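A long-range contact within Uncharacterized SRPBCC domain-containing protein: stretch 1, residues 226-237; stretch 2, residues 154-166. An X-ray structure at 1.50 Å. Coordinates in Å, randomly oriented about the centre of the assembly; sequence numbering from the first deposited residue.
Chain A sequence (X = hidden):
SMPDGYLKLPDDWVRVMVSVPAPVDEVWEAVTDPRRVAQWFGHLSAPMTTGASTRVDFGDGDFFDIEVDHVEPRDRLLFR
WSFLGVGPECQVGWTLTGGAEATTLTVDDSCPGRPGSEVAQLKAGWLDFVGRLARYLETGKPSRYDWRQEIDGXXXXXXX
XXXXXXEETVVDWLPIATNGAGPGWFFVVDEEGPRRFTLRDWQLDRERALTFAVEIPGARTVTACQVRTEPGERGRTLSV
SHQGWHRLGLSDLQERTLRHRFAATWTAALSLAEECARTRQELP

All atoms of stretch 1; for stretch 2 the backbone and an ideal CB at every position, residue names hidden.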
# COMPACT_ATOMS: atom_id res chain seq x y z
N GLN A 226 7.32 7.15 10.54
CA GLN A 226 8.64 7.33 9.96
C GLN A 226 8.45 7.77 8.52
O GLN A 226 7.76 7.10 7.75
CB GLN A 226 9.45 6.03 10.02
CG GLN A 226 9.70 5.51 11.42
CD GLN A 226 9.24 4.08 11.60
OE1 GLN A 226 9.34 3.26 10.69
NE2 GLN A 226 8.72 3.77 12.79
N VAL A 227 9.06 8.90 8.16
CA VAL A 227 9.05 9.44 6.81
C VAL A 227 10.50 9.54 6.35
O VAL A 227 11.37 10.00 7.11
CB VAL A 227 8.37 10.82 6.77
CG1 VAL A 227 8.35 11.37 5.34
CG2 VAL A 227 6.97 10.74 7.32
N ARG A 228 10.78 9.11 5.13
CA ARG A 228 12.15 9.12 4.63
C ARG A 228 12.14 9.50 3.17
O ARG A 228 11.16 9.31 2.46
CB ARG A 228 12.82 7.75 4.82
CG ARG A 228 12.57 7.14 6.19
CD ARG A 228 13.67 6.18 6.61
NE ARG A 228 13.22 5.31 7.70
CZ ARG A 228 12.95 5.72 8.94
NH1 ARG A 228 13.07 7.00 9.27
NH2 ARG A 228 12.54 4.85 9.85
N THR A 229 13.27 10.05 2.71
CA THR A 229 13.49 10.26 1.29
C THR A 229 14.74 9.50 0.87
O THR A 229 15.74 9.47 1.60
CB THR A 229 13.62 11.75 0.96
OG1 THR A 229 14.56 12.37 1.84
CG2 THR A 229 12.28 12.43 1.08
N GLU A 230 14.66 8.86 -0.28
CA GLU A 230 15.79 8.12 -0.85
C GLU A 230 16.08 8.69 -2.23
O GLU A 230 15.18 8.69 -3.08
CB GLU A 230 15.49 6.62 -0.94
CG GLU A 230 16.61 5.85 -1.60
CD GLU A 230 16.56 4.35 -1.35
OE1 GLU A 230 15.99 3.93 -0.32
OE2 GLU A 230 17.08 3.59 -2.19
N PRO A 231 17.28 9.17 -2.50
CA PRO A 231 17.55 9.74 -3.82
C PRO A 231 17.73 8.67 -4.88
O PRO A 231 18.12 7.53 -4.59
CB PRO A 231 18.84 10.54 -3.62
CG PRO A 231 19.49 9.94 -2.43
CD PRO A 231 18.42 9.32 -1.58
N GLY A 232 17.42 9.04 -6.12
CA GLY A 232 17.59 8.15 -7.24
C GLY A 232 17.61 8.90 -8.55
O GLY A 232 17.17 10.05 -8.63
N GLU A 233 18.17 8.25 -9.58
CA GLU A 233 18.12 8.82 -10.92
C GLU A 233 16.69 9.10 -11.35
O GLU A 233 16.42 10.08 -12.06
CB GLU A 233 18.79 7.89 -11.94
CG GLU A 233 20.29 7.73 -11.78
CD GLU A 233 20.88 6.82 -12.83
OE1 GLU A 233 20.21 6.56 -13.85
OE2 GLU A 233 22.03 6.36 -12.64
N ARG A 234 15.75 8.25 -10.92
CA ARG A 234 14.35 8.40 -11.31
C ARG A 234 13.66 9.56 -10.60
O ARG A 234 12.54 9.91 -10.98
CB ARG A 234 13.58 7.12 -11.01
CG ARG A 234 13.28 6.90 -9.51
CD ARG A 234 12.59 5.57 -9.28
NE ARG A 234 12.13 5.42 -7.90
CZ ARG A 234 11.37 4.43 -7.46
NH1 ARG A 234 10.96 3.47 -8.30
NH2 ARG A 234 10.98 4.39 -6.19
N GLY A 235 14.29 10.13 -9.58
CA GLY A 235 13.66 11.05 -8.65
C GLY A 235 13.89 10.63 -7.22
O GLY A 235 14.49 9.59 -6.94
N ARG A 236 13.39 11.46 -6.30
CA ARG A 236 13.50 11.19 -4.87
C ARG A 236 12.25 10.46 -4.42
O ARG A 236 11.14 10.94 -4.64
CB ARG A 236 13.65 12.48 -4.05
CG ARG A 236 15.05 13.04 -4.04
CD ARG A 236 15.19 14.14 -3.00
NE ARG A 236 14.86 15.45 -3.54
CZ ARG A 236 15.70 16.19 -4.25
NH1 ARG A 236 16.92 15.75 -4.52
NH2 ARG A 236 15.31 17.37 -4.70
N THR A 237 12.42 9.30 -3.79
CA THR A 237 11.27 8.55 -3.31
C THR A 237 10.96 9.00 -1.89
O THR A 237 11.78 8.83 -0.98
CB THR A 237 11.51 7.05 -3.35
OG1 THR A 237 11.75 6.65 -4.70
CG2 THR A 237 10.30 6.30 -2.82
N UNK A 154 4.31 5.48 -0.85
CA UNK A 154 5.43 6.23 -1.40
C UNK A 154 4.99 7.01 -2.63
O UNK A 154 3.99 6.70 -3.27
CB UNK A 154 6.59 5.29 -1.75
N UNK A 155 5.80 8.02 -2.96
CA UNK A 155 5.62 8.79 -4.18
C UNK A 155 7.00 9.22 -4.65
O UNK A 155 7.86 9.56 -3.84
CB UNK A 155 4.70 9.99 -3.96
N UNK A 156 7.22 9.18 -5.95
CA UNK A 156 8.50 9.62 -6.51
C UNK A 156 8.38 11.09 -6.86
O UNK A 156 7.49 11.50 -7.62
CB UNK A 156 8.89 8.79 -7.74
N UNK A 157 9.30 11.88 -6.33
CA UNK A 157 9.34 13.30 -6.54
C UNK A 157 10.47 13.65 -7.49
O UNK A 157 11.48 12.93 -7.55
CB UNK A 157 9.50 14.04 -5.21
N UNK A 158 10.36 14.75 -8.23
CA UNK A 158 11.50 15.22 -9.02
C UNK A 158 12.67 15.58 -8.13
O UNK A 158 12.53 15.88 -6.94
CB UNK A 158 11.10 16.43 -9.87
N UNK A 159 13.86 15.53 -8.73
CA UNK A 159 15.11 15.95 -8.09
C UNK A 159 15.28 17.47 -8.20
O UNK A 159 16.27 17.98 -8.73
CB UNK A 159 16.30 15.23 -8.72
N UNK A 160 14.30 18.20 -7.67
CA UNK A 160 14.28 19.64 -7.77
C UNK A 160 14.71 20.34 -6.49
O UNK A 160 15.24 19.73 -5.56
CB UNK A 160 12.88 20.10 -8.16
N UNK A 161 14.46 21.65 -6.45
CA UNK A 161 14.90 22.48 -5.34
C UNK A 161 14.05 22.29 -4.08
O UNK A 161 14.57 22.43 -2.97
CB UNK A 161 14.88 23.95 -5.76
N UNK A 162 12.76 22.02 -4.21
CA UNK A 162 11.92 21.79 -3.04
C UNK A 162 12.15 20.37 -2.54
O UNK A 162 12.15 19.42 -3.33
CB UNK A 162 10.44 22.02 -3.37
N UNK A 163 12.34 20.23 -1.23
CA UNK A 163 12.46 18.93 -0.59
C UNK A 163 11.47 18.84 0.56
O UNK A 163 11.28 19.83 1.28
CB UNK A 163 13.89 18.69 -0.10
N UNK A 164 10.82 17.69 0.75
CA UNK A 164 9.74 17.60 1.76
C UNK A 164 10.22 17.58 3.20
O UNK A 164 9.39 17.77 4.10
CB UNK A 164 8.91 16.34 1.51
N UNK A 165 11.50 17.31 3.47
CA UNK A 165 11.96 17.09 4.83
C UNK A 165 12.84 18.24 5.30
O UNK A 165 14.03 18.07 5.60
CB UNK A 165 12.72 15.77 4.93
N UNK A 166 12.24 19.43 5.38
CA UNK A 166 12.88 20.62 5.91
C UNK A 166 11.93 21.26 6.90
O UNK A 166 10.71 21.20 6.72
CB UNK A 166 13.26 21.60 4.80

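Position 154 lies in a strand, and its CB points toward stretch 1, 4.0 Å from T237 CG2. A small side chain of either polarity would suit. It is S154, whose CB packs against that methyl.

Position 155 points away and finds nothing of stretch 1 near its CB. Stretch 1 does not select a side chain here. It is V155.

Position 156 pairs with T237 in an antiparallel, non-hydrogen-bonded bridge. Its CB shares a face of the sheet with T237 and is 4.7 Å from R234 NE. A medium aliphatic or a threonine would fit. It is V156. CG2 lies over one face of the R234 guanidinium, 3.7 Å from R234 NE, and CG1 reaches to 3.6 Å from R234 O.

Position 157 forms the hydrogen-bonded pair with R236. Its N donates to R236 O (2.7 Å), and R236 N donates to its O (2.7 Å). These bonds use backbone atoms, so many side chains are possible. It is L157, on the same face as R236.

Position 158 points away, with phi near -62°. Proline is allowed, as are many others. It is P158.

Position 159 points sideways, with its CB 5.3 Å from G232 O, an acceptor at the turn. A side chain carrying a donor would suit, provided it can bend inward. It is N159. ND2 donates to G232 O (3.0 Å), the same oxygen that accepts from G235 N (3.0 Å), so the side chain ties the loop after the strand to the turn.

Position 160 has room for a CB, 5.0 Å from R236 NH2, and its backbone angles do not require glycine. It is G160; its O lies 2.5 Å from R236 NH2, at the edge of the guanidinium.

Positions 161 and 162 have nothing of stretch 1 within 5.5 Å of their CBs. Almost any side chain would do. They are S161 and W162.

Position 163 has its CB 4.8 Å from R236 NE, with the T229 hydroxyl farther along. A flat or polar side chain could reach between them. It is H163: CE1 is 3.1 Å from T229 OG1, and CD2 is 3.4 Å from R236 NE. H163 ND1 accepts from the backbone N of position 165 (3.1 Å).

Position 164 points toward T229 CG2, 5.2 Å from its CB. A compact apolar residue suits. It is P164, with CG 3.8 Å from T229 CG2.

Position 165 faces V227 and T229. A branched aliphatic would fill the space. It is L165, with CD2 3.9 Å from V227 CG1.

Position 166 is unconstrained by stretch 1, so almost any side chain would do. It is R166; NH1 and NH2 donate hydrogen bonds to S161 O (3.0 and 2.9 Å).

Stretch 2 (154-166) SVVLPNGSWHPLR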
# COMPACT_ATOMS: atom_id res chain seq x y z
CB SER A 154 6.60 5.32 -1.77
OG SER A 154 6.36 4.66 -2.99
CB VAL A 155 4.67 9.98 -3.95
CG1 VAL A 155 5.25 10.95 -2.93
CG2 VAL A 155 4.36 10.68 -5.25
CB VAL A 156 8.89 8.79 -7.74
CG1 VAL A 156 10.17 9.34 -8.36
CG2 VAL A 156 9.08 7.34 -7.32
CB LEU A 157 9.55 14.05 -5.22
CG LEU A 157 8.54 13.77 -4.10
CD1 LEU A 157 8.95 14.50 -2.83
CD2 LEU A 157 7.13 14.14 -4.50
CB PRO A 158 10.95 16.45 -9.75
CG PRO A 158 9.76 16.88 -8.96
CD PRO A 158 9.18 15.62 -8.36
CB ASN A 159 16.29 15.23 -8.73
CG ASN A 159 16.35 13.75 -8.38
OD1 ASN A 159 16.01 13.35 -7.27
ND2 ASN A 159 16.78 12.94 -9.33
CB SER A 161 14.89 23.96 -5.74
OG SER A 161 13.57 24.38 -6.06
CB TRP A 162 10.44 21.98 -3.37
CG TRP A 162 9.49 21.86 -2.19
CD1 TRP A 162 9.10 22.86 -1.34
CD2 TRP A 162 8.80 20.68 -1.75
NE1 TRP A 162 8.22 22.37 -0.40
CE2 TRP A 162 8.02 21.04 -0.63
CE3 TRP A 162 8.77 19.35 -2.19
CZ2 TRP A 162 7.23 20.12 0.06
CZ3 TRP A 162 7.97 18.44 -1.50
CH2 TRP A 162 7.21 18.83 -0.39
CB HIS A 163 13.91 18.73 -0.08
CG HIS A 163 14.23 17.31 0.29
ND1 HIS A 163 13.67 16.68 1.37
CD2 HIS A 163 15.09 16.43 -0.26
CE1 HIS A 163 14.14 15.45 1.45
NE2 HIS A 163 15.01 15.27 0.47
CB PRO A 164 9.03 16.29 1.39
CG PRO A 164 10.11 15.48 0.71
CD PRO A 164 10.85 16.48 -0.10
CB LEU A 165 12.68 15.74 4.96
CG LEU A 165 11.78 14.54 4.64
CD1 LEU A 165 12.53 13.24 4.89
CD2 LEU A 165 10.49 14.60 5.48
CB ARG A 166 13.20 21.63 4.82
CG ARG A 166 14.16 21.12 3.75
CD ARG A 166 14.19 22.08 2.60
NE ARG A 166 15.14 21.68 1.55
CZ ARG A 166 15.06 22.08 0.29
NH1 ARG A 166 14.08 22.90 -0.09
NH2 ARG A 166 15.95 21.65 -0.60
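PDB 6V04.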